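Local coordinates for glucanase (Clostridium thermocellum, PDB 5GXX), which probably cleaves internal beta-1,4-glucosidic bonds of cellulose as a family 9 endoglucanase of the cellulosome, pairing a catalytic barrel with a cellulose-binding module, at residues H119-W122 and V127-K130; T365-W370 and D375-H380; K379-L384 and Q442-F447; D396-N401 and V406-A411. The protein carries 1 engineered substitution. All blocks are in the same frame, centred on the assembly; numbering follows the deposited sequence.

Contact 1 is the buried one of the four and wholly apolar between its segments, an indole packed against aliphatic groups. Contacts 2 and 4 are partly buried and rest on side chains gripping carbonyls, hydroxyls and amides; contact 3 lies at the surface and holds by a salt bridge and a water. Contacts 1 and 2 touch through Trp122 and His367. Contacts 2 and 3 share Lys379 and His380, and Arg381 bonds back to His367 and Gly368. Contact 4 sits in the same long loop before helix 412-429 and reaches contact 3 through Leu384 and Val410. Contact 3 alone brings in the segment entering the beta-sheet module.

Contact 1 (H119-W122 and V127-K130)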
loop_
_atom_site.group_PDB
_atom_site.type_symbol
_atom_site.label_atom_id
_atom_site.label_comp_id
_atom_site.label_asym_id
_atom_site.label_seq_id
_atom_site.Cartn_x
_atom_site.Cartn_y
_atom_site.Cartn_z
ATOM N N HIS A 119 11.106 21.106 -9.318
ATOM C CA HIS A 119 10.183 21.805 -8.431
ATOM C C HIS A 119 9.193 20.887 -7.741
ATOM O O HIS A 119 8.678 21.218 -6.674
ATOM C CB HIS A 119 9.469 22.908 -9.216
ATOM C CG HIS A 119 10.391 24.014 -9.617
ATOM N ND1 HIS A 119 9.951 25.155 -10.247
ATOM C CD2 HIS A 119 11.728 24.154 -9.461
ATOM C CE1 HIS A 119 10.981 25.953 -10.472
ATOM N NE2 HIS A 119 12.068 25.374 -9.995
ATOM N N LYS A 120 8.973 19.705 -8.309
ATOM C CA LYS A 120 8.014 18.785 -7.705
ATOM C C LYS A 120 8.513 18.202 -6.380
ATOM O O LYS A 120 7.722 17.737 -5.556
ATOM C CB LYS A 120 7.711 17.676 -8.708
ATOM C CG LYS A 120 6.428 16.929 -8.456
ATOM C CD LYS A 120 6.214 15.925 -9.591
ATOM C CE LYS A 120 5.368 14.738 -9.152
ATOM N NZ LYS A 120 4.173 15.159 -8.360
ATOM N N TRP A 121 9.825 18.267 -6.155
ATOM C CA TRP A 121 10.452 17.645 -4.992
ATOM C C TRP A 121 10.989 18.729 -4.062
ATOM O O TRP A 121 11.549 19.724 -4.529
ATOM C CB TRP A 121 11.590 16.725 -5.445
ATOM C CG TRP A 121 12.370 16.073 -4.333
ATOM C CD1 TRP A 121 11.995 14.994 -3.586
ATOM C CD2 TRP A 121 13.662 16.466 -3.857
ATOM N NE1 TRP A 121 12.983 14.682 -2.676
ATOM C CE2 TRP A 121 14.015 15.573 -2.818
ATOM C CE3 TRP A 121 14.556 17.489 -4.207
ATOM C CZ2 TRP A 121 15.226 15.661 -2.126
ATOM C CZ3 TRP A 121 15.758 17.574 -3.520
ATOM C CH2 TRP A 121 16.083 16.662 -2.495
ATOM N N TRP A 122 10.830 18.500 -2.763
ATOM C CA TRP A 122 11.222 19.440 -1.712
ATOM C C TRP A 122 12.269 18.739 -0.840
ATOM O O TRP A 122 11.963 17.780 -0.138
ATOM C CB TRP A 122 10.010 19.886 -0.873
ATOM C CG TRP A 122 10.315 21.125 -0.063
ATOM C CD1 TRP A 122 10.787 21.174 1.218
ATOM C CD2 TRP A 122 10.230 22.483 -0.510
ATOM N NE1 TRP A 122 10.965 22.485 1.613
ATOM C CE2 TRP A 122 10.638 23.308 0.564
ATOM C CE3 TRP A 122 9.834 23.090 -1.711
ATOM C CZ2 TRP A 122 10.653 24.706 0.473
ATOM C CZ3 TRP A 122 9.854 24.475 -1.798
ATOM C CH2 TRP A 122 10.292 25.261 -0.731
ATOM N N VAL A 127 21.318 15.861 -1.471
ATOM C CA VAL A 127 20.725 14.525 -1.599
ATOM C C VAL A 127 19.831 14.373 -2.832
ATOM O O VAL A 127 19.258 13.302 -3.037
ATOM C CB VAL A 127 19.975 14.094 -0.307
ATOM C CG1 VAL A 127 20.971 13.993 0.862
ATOM C CG2 VAL A 127 18.841 15.052 0.006
ATOM N N ILE A 128 19.735 15.392 -3.683
ATOM C CA ILE A 128 18.792 15.347 -4.821
ATOM C C ILE A 128 19.074 14.227 -5.834
ATOM O O ILE A 128 18.149 13.741 -6.494
ATOM C CB ILE A 128 18.641 16.724 -5.537
ATOM C CG1 ILE A 128 17.373 16.748 -6.404
ATOM C CG2 ILE A 128 19.873 17.039 -6.366
ATOM C CD1 ILE A 128 16.999 18.138 -6.904
ATOM N N GLU A 129 20.331 13.808 -5.965
ATOM C CA GLU A 129 20.669 12.743 -6.907
ATOM C C GLU A 129 20.134 11.374 -6.490
ATOM O O GLU A 129 20.042 10.481 -7.331
ATOM C CB GLU A 129 22.178 12.697 -7.159
ATOM C CG GLU A 129 22.683 13.963 -7.840
ATOM C CD GLU A 129 24.190 13.993 -8.024
ATOM O OE1 GLU A 129 24.918 13.342 -7.242
ATOM O OE2 GLU A 129 24.649 14.707 -8.934
ATOM N N LYS A 130 19.764 11.213 -5.221
ATOM C CA LYS A 130 19.076 10.008 -4.771
ATOM C C LYS A 130 17.620 9.996 -5.220
ATOM O O LYS A 130 17.032 8.922 -5.363
ATOM C CB LYS A 130 19.158 9.851 -3.248
ATOM C CG LYS A 130 20.570 9.642 -2.683
ATOM C CD LYS A 130 21.255 8.359 -3.164
ATOM C CE LYS A 130 20.590 7.093 -2.673
ATOM N NZ LYS A 130 21.555 5.941 -2.711
#
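Trp121 packs against Ile128 and Val127 in a buried, purely apolar contact of the family 9 catalytic module, where the chain leaves helix 115-120 and turns into the short, weakly bonded helix 128-131. The benzo half of the indole does all the touching. CZ3 of Trp121 comes to 3.4 Å from CG1 of Ile128, and CE3 of Trp121 lies 3.7 Å from CD1 of the same isoleucine, whose side chain meets the indole obliquely. On the rim of the indole, close to the ring plane, CG2 of Val127 stands 4.1 Å from CH2 of Trp121. The torsions serve this meeting: in Trp121 the bond to CG runs opposite the backbone N (chi1 177°), which sends the ring out toward 127-130, and in Ile128 a chi1 of -163° extends the CG1-CD1 branch along the CE3-CZ3 side of the ring. Next to it the backbone is closed by Lys130 N bonding to Val127 O at 3.1 Å. The polar edge of the indole is used elsewhere: NE1 of Trp121 bonds to the carbonyl of Ile543, in a loop between strands of the beta-sheet module, and Val127 touches Ile543 too. With no hydrogen bond between the segments, shape and dispersion hold them together, while the bond from NE1 to Ile543 probably limits how far the ring can turn or shift against Ile128.

Contact 2 (T365-W370 and D375-H380); sequences TAHGTW and DIPEKH
His367 reaches the 375-380 loop because its CG lies opposite the backbone N (chi1 178°), and Thr369 places OG1 in the same way (chi1 -166°), so that two successive carbonyls are caught just beyond the end of helix 364-367. NE2 of His367 donates to Pro377 O at 2.8 Å, nearly straight at 163°, in the plane of both the imidazole and the carbonyl. OG1 of Thr369 gives its proton to Ile376 O at 2.7 Å. The Ile376-Pro377 peptide bond is cis. The pyrrolidine of Pro377 lies between His367 and Trp370, with its CD 3.3 Å from His367 NE2 and 3.6 Å from Trp370 CZ3, while Ile376 CG2 meets Trp370 CZ2 at 3.7 Å. His380 presents a ring face to the helix end: CA of His367 sits 3.8 Å from the centroid of that ring, a CH-pi contact. Gly368, with positive phi, turns the chain out of the helix. Beyond the segments, Trp122 NE1 bonds to ND1 of His367, and Arg360 NH1 shares Pro377 O. With both its nitrogens engaged, the His367 imidazole is fixed in rotation and ties the cis-proline loop to the helix end.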
loop_
_atom_site.group_PDB
_atom_site.type_symbol
_atom_site.label_atom_id
_atom_site.label_comp_id
_atom_site.label_asym_id
_atom_site.label_seq_id
_atom_site.Cartn_x
_atom_site.Cartn_y
_atom_site.Cartn_z
ATOM N N THR A 365 16.873 24.067 0.656
ATOM C CA THR A 365 18.050 23.643 1.394
ATOM C C THR A 365 18.195 24.426 2.687
ATOM O O THR A 365 18.642 23.852 3.687
ATOM C CB THR A 365 19.302 23.678 0.507
ATOM O OG1 THR A 365 19.096 22.793 -0.604
ATOM C CG2 THR A 365 20.539 23.178 1.257
ATOM N N ALA A 366 17.729 25.675 2.714
ATOM C CA ALA A 366 17.752 26.409 3.984
ATOM C C ALA A 366 16.740 25.850 4.980
ATOM O O ALA A 366 16.934 25.921 6.197
ATOM C CB ALA A 366 17.498 27.893 3.763
ATOM N N HIS A 367 15.648 25.293 4.466
ATOM C CA HIS A 367 14.604 24.690 5.279
ATOM C C HIS A 367 15.112 23.442 6.002
ATOM O O HIS A 367 14.983 23.349 7.228
ATOM C CB HIS A 367 13.396 24.387 4.389
ATOM C CG HIS A 367 12.263 23.714 5.096
ATOM N ND1 HIS A 367 11.429 22.813 4.464
ATOM C CD2 HIS A 367 11.826 23.797 6.377
ATOM C CE1 HIS A 367 10.524 22.378 5.324
ATOM N NE2 HIS A 367 10.744 22.961 6.491
ATOM N N GLY A 368 15.648 22.501 5.231
ATOM C CA GLY A 368 16.207 21.286 5.806
ATOM C C GLY A 368 15.178 20.233 6.178
ATOM O O GLY A 368 15.221 19.699 7.283
ATOM N N THR A 369 14.245 19.932 5.278
ATOM C CA THR A 369 13.370 18.798 5.529
ATOM C C THR A 369 14.060 17.439 5.334
ATOM O O THR A 369 15.168 17.331 4.792
ATOM C CB THR A 369 12.084 18.889 4.698
ATOM O OG1 THR A 369 11.129 17.955 5.215
ATOM C CG2 THR A 369 12.386 18.584 3.236
ATOM N N TRP A 370 13.381 16.392 5.806
ATOM C CA TRP A 370 13.794 15.018 5.546
ATOM C C TRP A 370 12.736 14.211 4.814
ATOM O O TRP A 370 12.976 13.045 4.464
ATOM C CB TRP A 370 14.180 14.293 6.840
ATOM C CG TRP A 370 13.169 14.410 7.960
ATOM C CD1 TRP A 370 12.209 13.492 8.309
ATOM C CD2 TRP A 370 12.999 15.522 8.848
ATOM N NE1 TRP A 370 11.492 13.946 9.404
ATOM C CE2 TRP A 370 11.946 15.197 9.737
ATOM C CE3 TRP A 370 13.666 16.749 9.009
ATOM C CZ2 TRP A 370 11.519 16.065 10.749
ATOM C CZ3 TRP A 370 13.240 17.611 10.021
ATOM C CH2 TRP A 370 12.166 17.272 10.869
ATOM N N ASP A 375 5.888 21.848 5.396
ATOM C CA ASP A 375 5.407 22.172 6.735
ATOM C C ASP A 375 6.213 21.526 7.855
ATOM O O ASP A 375 6.044 21.864 9.030
ATOM C CB ASP A 375 3.909 21.841 6.878
ATOM C CG ASP A 375 3.592 20.379 6.622
ATOM O OD1 ASP A 375 4.043 19.818 5.602
ATOM O OD2 ASP A 375 2.849 19.774 7.429
ATOM N N ILE A 376 7.069 20.571 7.498
ATOM C CA ILE A 376 7.893 19.874 8.485
ATOM C C ILE A 376 9.331 19.869 7.968
ATOM O O ILE A 376 9.554 19.411 6.838
ATOM C CB ILE A 376 7.379 18.437 8.741
ATOM C CG1 ILE A 376 6.009 18.480 9.442
ATOM C CG2 ILE A 376 8.402 17.668 9.563
ATOM C CD1 ILE A 376 5.291 17.127 9.567
ATOM N N PRO A 377 10.284 20.437 8.742
ATOM C CA PRO A 377 10.111 21.065 10.060
ATOM C C PRO A 377 9.387 22.412 9.987
ATOM O O PRO A 377 9.386 23.071 8.937
ATOM C CB PRO A 377 11.548 21.230 10.573
ATOM C CG PRO A 377 12.360 21.366 9.306
ATOM C CD PRO A 377 11.706 20.395 8.350
ATOM N N GLU A 378 8.725 22.784 11.080
ATOM C CA GLU A 378 7.919 24.002 11.070
ATOM C C GLU A 378 8.751 25.280 11.122
ATOM O O GLU A 378 8.261 26.355 10.767
ATOM C CB GLU A 378 6.873 23.985 12.187
ATOM C CG GLU A 378 7.449 23.978 13.585
ATOM C CD GLU A 378 6.389 24.068 14.672
ATOM O OE1 GLU A 378 5.224 23.678 14.432
ATOM O OE2 GLU A 378 6.743 24.542 15.775
ATOM N N LYS A 379 9.998 25.157 11.570
ATOM C CA LYS A 379 10.979 26.244 11.520
ATOM C C LYS A 379 12.130 25.820 10.628
ATOM O O LYS A 379 12.521 24.652 10.624
ATOM C CB LYS A 379 11.520 26.573 12.920
ATOM C CG LYS A 379 10.495 27.230 13.823
ATOM C CD LYS A 379 11.027 27.368 15.246
ATOM C CE LYS A 379 9.961 27.968 16.162
ATOM N NZ LYS A 379 9.870 29.452 16.039
ATOM N N HIS A 380 12.670 26.762 9.862
ATOM C CA HIS A 380 13.851 26.454 9.044
ATOM C C HIS A 380 15.027 26.070 9.939
ATOM O O HIS A 380 15.284 26.689 10.987
ATOM C CB HIS A 380 14.298 27.669 8.227
ATOM C CG HIS A 380 13.504 27.875 6.978
ATOM N ND1 HIS A 380 12.185 27.489 6.879
ATOM C CD2 HIS A 380 13.843 28.404 5.780
ATOM C CE1 HIS A 380 11.732 27.800 5.676
ATOM N NE2 HIS A 380 12.717 28.352 4.991
#

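Contact 3 (K379-L384 and Q442-F447)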
loop_
_atom_site.group_PDB
_atom_site.type_symbol
_atom_site.label_atom_id
_atom_site.label_comp_id
_atom_site.label_asym_id
_atom_site.label_seq_id
_atom_site.Cartn_x
_atom_site.Cartn_y
_atom_site.Cartn_z
ATOM N N LYS A 379 9.998 25.157 11.570
ATOM C CA LYS A 379 10.979 26.244 11.520
ATOM C C LYS A 379 12.130 25.820 10.628
ATOM O O LYS A 379 12.521 24.652 10.624
ATOM C CB LYS A 379 11.520 26.573 12.920
ATOM C CG LYS A 379 10.495 27.230 13.823
ATOM C CD LYS A 379 11.027 27.368 15.246
ATOM C CE LYS A 379 9.961 27.968 16.162
ATOM N NZ LYS A 379 9.870 29.452 16.039
ATOM N N HIS A 380 12.670 26.762 9.862
ATOM C CA HIS A 380 13.851 26.454 9.044
ATOM C C HIS A 380 15.027 26.070 9.939
ATOM O O HIS A 380 15.284 26.689 10.987
ATOM C CB HIS A 380 14.298 27.669 8.227
ATOM C CG HIS A 380 13.504 27.875 6.978
ATOM N ND1 HIS A 380 12.185 27.489 6.879
ATOM C CD2 HIS A 380 13.843 28.404 5.780
ATOM C CE1 HIS A 380 11.732 27.800 5.676
ATOM N NE2 HIS A 380 12.717 28.352 4.991
ATOM N N ARG A 381 15.778 25.073 9.483
ATOM C CA ARG A 381 16.973 24.657 10.211
ATOM C C ARG A 381 18.175 25.569 9.988
ATOM O O ARG A 381 19.083 25.590 10.830
ATOM C CB ARG A 381 17.304 23.197 9.905
ATOM C CG ARG A 381 16.241 22.279 10.508
ATOM C CD ARG A 381 16.304 20.866 9.924
ATOM N NE ARG A 381 16.984 19.893 10.760
ATOM C CZ ARG A 381 17.258 18.650 10.370
ATOM N NH1 ARG A 381 16.968 18.241 9.140
ATOM N NH2 ARG A 381 17.879 17.829 11.204
ATOM N N HIS A 382 18.156 26.337 8.896
ATOM C CA HIS A 382 19.279 27.204 8.524
ATOM C C HIS A 382 18.857 28.628 8.245
ATOM O O HIS A 382 17.709 28.869 7.887
ATOM C CB HIS A 382 20.020 26.653 7.310
ATOM C CG HIS A 382 20.273 25.184 7.420
ATOM N ND1 HIS A 382 21.056 24.655 8.424
ATOM C CD2 HIS A 382 19.786 24.136 6.714
ATOM C CE1 HIS A 382 21.040 23.335 8.326
ATOM N NE2 HIS A 382 20.306 22.995 7.277
ATOM N N VAL A 383 19.805 29.552 8.401
ATOM C CA VAL A 383 19.532 30.970 8.156
ATOM C C VAL A 383 20.034 31.342 6.772
ATOM O O VAL A 383 21.233 31.292 6.515
ATOM C CB VAL A 383 20.233 31.885 9.172
ATOM C CG1 VAL A 383 19.844 33.349 8.953
ATOM C CG2 VAL A 383 19.845 31.460 10.572
ATOM N N LEU A 384 19.114 31.703 5.883
ATOM C CA LEU A 384 19.484 32.104 4.520
ATOM C C LEU A 384 19.874 33.593 4.498
ATOM O O LEU A 384 19.224 34.455 3.878
ATOM C CB LEU A 384 18.324 31.812 3.548
ATOM C CG LEU A 384 18.615 31.987 2.056
ATOM C CD1 LEU A 384 19.525 30.896 1.482
ATOM C CD2 LEU A 384 17.279 31.965 1.305
ATOM N N GLN A 442 22.667 26.501 15.952
ATOM C CA GLN A 442 22.191 25.436 16.829
ATOM C C GLN A 442 21.769 24.259 15.959
ATOM O O GLN A 442 20.924 24.408 15.079
ATOM C CB GLN A 442 20.990 25.938 17.641
ATOM C CG GLN A 442 20.393 24.916 18.610
ATOM C CD GLN A 442 21.406 24.360 19.594
ATOM O OE1 GLN A 442 21.670 23.156 19.614
ATOM N NE2 GLN A 442 21.989 25.237 20.410
ATOM N N ARG A 443 22.360 23.094 16.186
ATOM C CA ARG A 443 21.995 21.914 15.415
ATOM C C ARG A 443 20.999 21.051 16.182
ATOM O O ARG A 443 20.823 21.205 17.396
ATOM C CB ARG A 443 23.237 21.110 15.026
ATOM C CG ARG A 443 24.233 21.949 14.229
ATOM C CD ARG A 443 25.454 21.162 13.824
ATOM N NE ARG A 443 26.351 22.014 13.043
ATOM C CZ ARG A 443 27.403 21.579 12.355
ATOM N NH1 ARG A 443 27.720 20.292 12.345
ATOM N NH2 ARG A 443 28.129 22.435 11.654
ATOM N N ASP A 444 20.279 20.213 15.445
ATOM C CA ASP A 444 19.496 19.170 16.094
ATOM C C ASP A 444 20.033 17.821 15.627
ATOM O O ASP A 444 21.059 17.775 14.942
ATOM C CB ASP A 444 17.973 19.389 15.995
ATOM C CG ASP A 444 17.495 19.805 14.610
ATOM O OD1 ASP A 444 18.116 19.422 13.597
ATOM O OD2 ASP A 444 16.454 20.493 14.540
ATOM N N ASP A 445 19.407 16.726 16.053
ATOM C CA ASP A 445 19.951 15.396 15.776
ATOM C C ASP A 445 19.794 14.975 14.317
ATOM O O ASP A 445 18.770 15.252 13.684
ATOM C CB ASP A 445 19.350 14.368 16.741
ATOM C CG ASP A 445 19.792 14.582 18.182
ATOM O OD1 ASP A 445 20.952 14.982 18.444
ATOM O OD2 ASP A 445 18.958 14.320 19.076
ATOM N N GLU A 446 20.852 14.389 13.771
ATOM C CA GLU A 446 20.883 14.013 12.354
ATOM C C GLU A 446 20.694 12.521 12.077
ATOM O O GLU A 446 19.750 12.123 11.392
ATOM C CB GLU A 446 22.156 14.528 11.684
ATOM C CG GLU A 446 22.259 16.049 11.659
ATOM C CD GLU A 446 23.548 16.521 11.027
ATOM O OE1 GLU A 446 24.630 16.357 11.624
ATOM O OE2 GLU A 446 23.478 17.090 9.914
ATOM N N PHE A 447 21.597 11.707 12.607
ATOM C CA PHE A 447 21.505 10.255 12.499
ATOM C C PHE A 447 21.204 9.680 13.871
ATOM O O PHE A 447 21.933 9.934 14.834
ATOM C CB PHE A 447 22.832 9.686 11.987
ATOM C CG PHE A 447 23.157 10.089 10.569
ATOM C CD1 PHE A 447 23.802 11.298 10.303
ATOM C CD2 PHE A 447 22.757 9.292 9.503
ATOM C CE1 PHE A 447 24.096 11.661 9.003
ATOM C CE2 PHE A 447 23.022 9.646 8.193
ATOM C CZ PHE A 447 23.687 10.849 7.936
HETATM O O HOH W 1 18.970 25.212 13.728
#
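Arg381 and Asp444 make the direct charged link between the two loops. The guanidinium comes side-on and gives two hydrogens to one oxygen: NE of Arg381 lies 3.1 Å from OD1 of Asp444, and NH2 of Arg381 lies 2.9 Å from that same OD1. Both bonds stay in the guanidinium plane, but they are bent, with N-H...O angles of 143° and 153°, as expected when two neighbouring donors converge on one atom. NE uses the syn lone pair of OD1; NH2 comes on the same syn side but tilted out of the carboxylate plane, which is itself turned well out of the guanidinium plane. A bend at chi3 of Arg381 (100°) swings the NE edge round to the aspartate. NH1 of Arg381 also bonds to Gly368 O, and NH2 has a second acceptor in Arg470 O, which helps to fix the guanidinium.

The segment 442-447 runs directly into strand 447-456, the first of the antiparallel strands of the beta-sheet module, while 379-384 belongs to the long loop ahead of helix 412-429 in the catalytic barrel. The salt bridge therefore spans the seam between the modules.

Water adds a second link: one molecule donates to Arg381 O at 2.9 Å and to Gln442 O at a short 2.5 Å, bridging backbone to backbone. Longer-range electrostatics may also contribute, for OE2 of Glu446 is 5.8 Å from NH2 of Arg381, too far for a bond, and is itself engaged by Arg476.

Contact 4 (D396-N401 and V406-A411)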
loop_
_atom_site.group_PDB
_atom_site.type_symbol
_atom_site.label_atom_id
_atom_site.label_comp_id
_atom_site.label_asym_id
_atom_site.label_seq_id
_atom_site.Cartn_x
_atom_site.Cartn_y
_atom_site.Cartn_z
ATOM N N ASP A 396 0.812 46.631 0.602
ATOM C CA ASP A 396 1.844 46.435 1.642
ATOM C C ASP A 396 1.620 45.188 2.503
ATOM O O ASP A 396 2.349 44.995 3.475
ATOM C CB ASP A 396 2.016 47.670 2.558
ATOM C CG ASP A 396 2.467 48.918 1.801
ATOM O OD1 ASP A 396 3.628 48.991 1.362
ATOM O OD2 ASP A 396 1.668 49.853 1.608
ATOM N N SER A 397 0.658 44.336 2.156
ATOM C CA SER A 397 0.384 43.179 3.002
ATOM C C SER A 397 1.407 42.072 2.785
ATOM O O SER A 397 1.938 41.855 1.697
ATOM C CB SER A 397 -1.048 42.663 2.815
ATOM O OG SER A 397 -1.184 42.051 1.551
ATOM N N TYR A 398 1.642 41.316 3.846
ATOM C CA TYR A 398 2.647 40.266 3.837
ATOM C C TYR A 398 2.493 39.391 5.075
ATOM O O TYR A 398 2.196 39.891 6.169
ATOM C CB TYR A 398 4.051 40.904 3.764
ATOM C CG TYR A 398 5.194 39.936 3.970
ATOM C CD1 TYR A 398 5.722 39.225 2.904
ATOM C CD2 TYR A 398 5.684 39.678 5.248
ATOM C CE1 TYR A 398 6.769 38.310 3.094
ATOM C CE2 TYR A 398 6.694 38.761 5.456
ATOM C CZ TYR A 398 7.235 38.082 4.378
ATOM O OH TYR A 398 8.259 37.183 4.590
ATOM N N GLU A 399 2.713 38.093 4.864
ATOM C CA GLU A 399 2.906 37.152 5.972
ATOM C C GLU A 399 4.044 36.221 5.594
ATOM O O GLU A 399 4.148 35.764 4.446
ATOM C CB GLU A 399 1.640 36.331 6.245
ATOM C CG GLU A 399 0.425 37.110 6.737
ATOM C CD GLU A 399 0.561 37.692 8.138
ATOM O OE1 GLU A 399 1.439 37.255 8.917
ATOM O OE2 GLU A 399 -0.241 38.592 8.471
ATOM N N ASP A 400 4.876 35.941 6.594
ATOM C CA ASP A 400 6.040 35.078 6.472
ATOM C C ASP A 400 5.586 33.621 6.521
ATOM O O ASP A 400 5.361 33.074 7.605
ATOM C CB ASP A 400 6.968 35.407 7.648
ATOM C CG ASP A 400 8.270 34.641 7.629
ATOM O OD1 ASP A 400 8.660 34.143 6.552
ATOM O OD2 ASP A 400 8.883 34.557 8.725
ATOM N N ASN A 401 5.425 33.011 5.351
ATOM C CA ASN A 401 4.803 31.700 5.235
ATOM C C ASN A 401 5.564 30.948 4.143
ATOM O O ASN A 401 5.722 31.454 3.022
ATOM C CB ASN A 401 3.328 31.931 4.879
ATOM C CG ASN A 401 2.565 30.658 4.576
ATOM O OD1 ASN A 401 3.096 29.549 4.655
ATOM N ND2 ASN A 401 1.293 30.823 4.214
ATOM N N VAL A 406 5.117 33.160 -3.852
ATOM C CA VAL A 406 5.251 34.490 -4.464
ATOM C C VAL A 406 5.989 35.440 -3.499
ATOM O O VAL A 406 7.125 35.846 -3.756
ATOM C CB VAL A 406 3.869 35.038 -4.898
ATOM C CG1 VAL A 406 4.017 36.443 -5.484
ATOM C CG2 VAL A 406 3.233 34.085 -5.903
ATOM N N LYS A 407 5.382 35.724 -2.353
ATOM C CA LYS A 407 5.934 36.733 -1.454
ATOM C C LYS A 407 7.237 36.286 -0.805
ATOM O O LYS A 407 8.066 37.127 -0.460
ATOM C CB LYS A 407 4.916 37.174 -0.403
ATOM C CG LYS A 407 3.664 37.771 -1.033
ATOM C CD LYS A 407 2.812 38.461 -0.018
ATOM C CE LYS A 407 1.596 39.035 -0.731
ATOM N NZ LYS A 407 0.571 39.598 0.193
ATOM N N ASN A 408 7.391 34.982 -0.617
ATOM C CA ASN A 408 8.592 34.474 0.051
ATOM C C ASN A 408 9.590 33.798 -0.895
ATOM O O ASN A 408 10.501 33.074 -0.446
ATOM C CB ASN A 408 8.268 33.602 1.260
ATOM C CG ASN A 408 8.385 34.375 2.569
ATOM O OD1 ASN A 408 8.652 35.577 2.588
ATOM N ND2 ASN A 408 8.185 33.682 3.669
ATOM N N GLU A 409 9.406 34.012 -2.196
ATOM C CA GLU A 409 10.398 33.626 -3.200
ATOM C C GLU A 409 11.735 34.312 -2.922
ATOM O O GLU A 409 11.762 35.435 -2.410
ATOM C CB GLU A 409 9.905 33.932 -4.628
ATOM C CG GLU A 409 10.836 33.496 -5.768
ATOM C CD GLU A 409 11.127 32.012 -5.824
ATOM O OE1 GLU A 409 11.402 31.363 -4.790
ATOM O OE2 GLU A 409 11.118 31.459 -6.942
ATOM N N VAL A 410 12.813 33.602 -3.222
ATOM C CA VAL A 410 14.177 34.135 -3.141
ATOM C C VAL A 410 14.906 33.704 -4.411
ATOM O O VAL A 410 14.606 32.642 -4.961
ATOM C CB VAL A 410 14.931 33.624 -1.871
ATOM C CG1 VAL A 410 14.343 34.254 -0.607
ATOM C CG2 VAL A 410 14.922 32.091 -1.807
ATOM N N ALA A 411 15.839 34.504 -4.920
ATOM C CA ALA A 411 16.520 34.103 -6.155
ATOM C C ALA A 411 17.767 34.924 -6.408
ATOM O O ALA A 411 17.915 36.037 -5.904
ATOM C CB ALA A 411 15.549 34.224 -7.344
#
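Tyr398 and Asn408 form the tight part of this contact, in the long loop of the family 9 (alpha/alpha)6 barrel that precedes helix 412-429; Asn408 sits in a type I beta turn, Val406 to Glu409. Both residues are buried. The phenol OH of Tyr398 donates to OD1 of Asn408 at 2.6 Å, lying in the amide's plane, where an oxygen lone pair points, and the amide is turned 60° from the ring. The other end of that amide faces Asp400: ND2 of Asn408 bonds to OD1 of Asp400 at 3.0 Å (153°), using the anti lone pair of the carboxylate, and adds a weak 3.4 Å bond to Asn401 O. Arg360 N also bonds to OD1 of Asp400 and Gln359 N to its OD2, so two backbone N-H groups outside the segments hold the carboxylate in place for Asn408. Bonded at both ends, the amide has its rotation and its O/N orientation set by an acceptor on one side and a donor on the other.

The outstretched methylenes of Lys407 run alongside the tyrosine, heading the other way, with CB of Lys407 4.0 Å from CD1 of Tyr398. Farther along the turn, Glu409 OE1 accepts from Val410 N, while its OE2 bonds to a Tris molecule, probably from the crystallisation buffer. Packing loosens toward partly exposed Ser397, where the lysine's amino end lies: NZ of Lys407 reaches Ser397 O at 3.0 Å, from well above the carbonyl plane, 67° out of it.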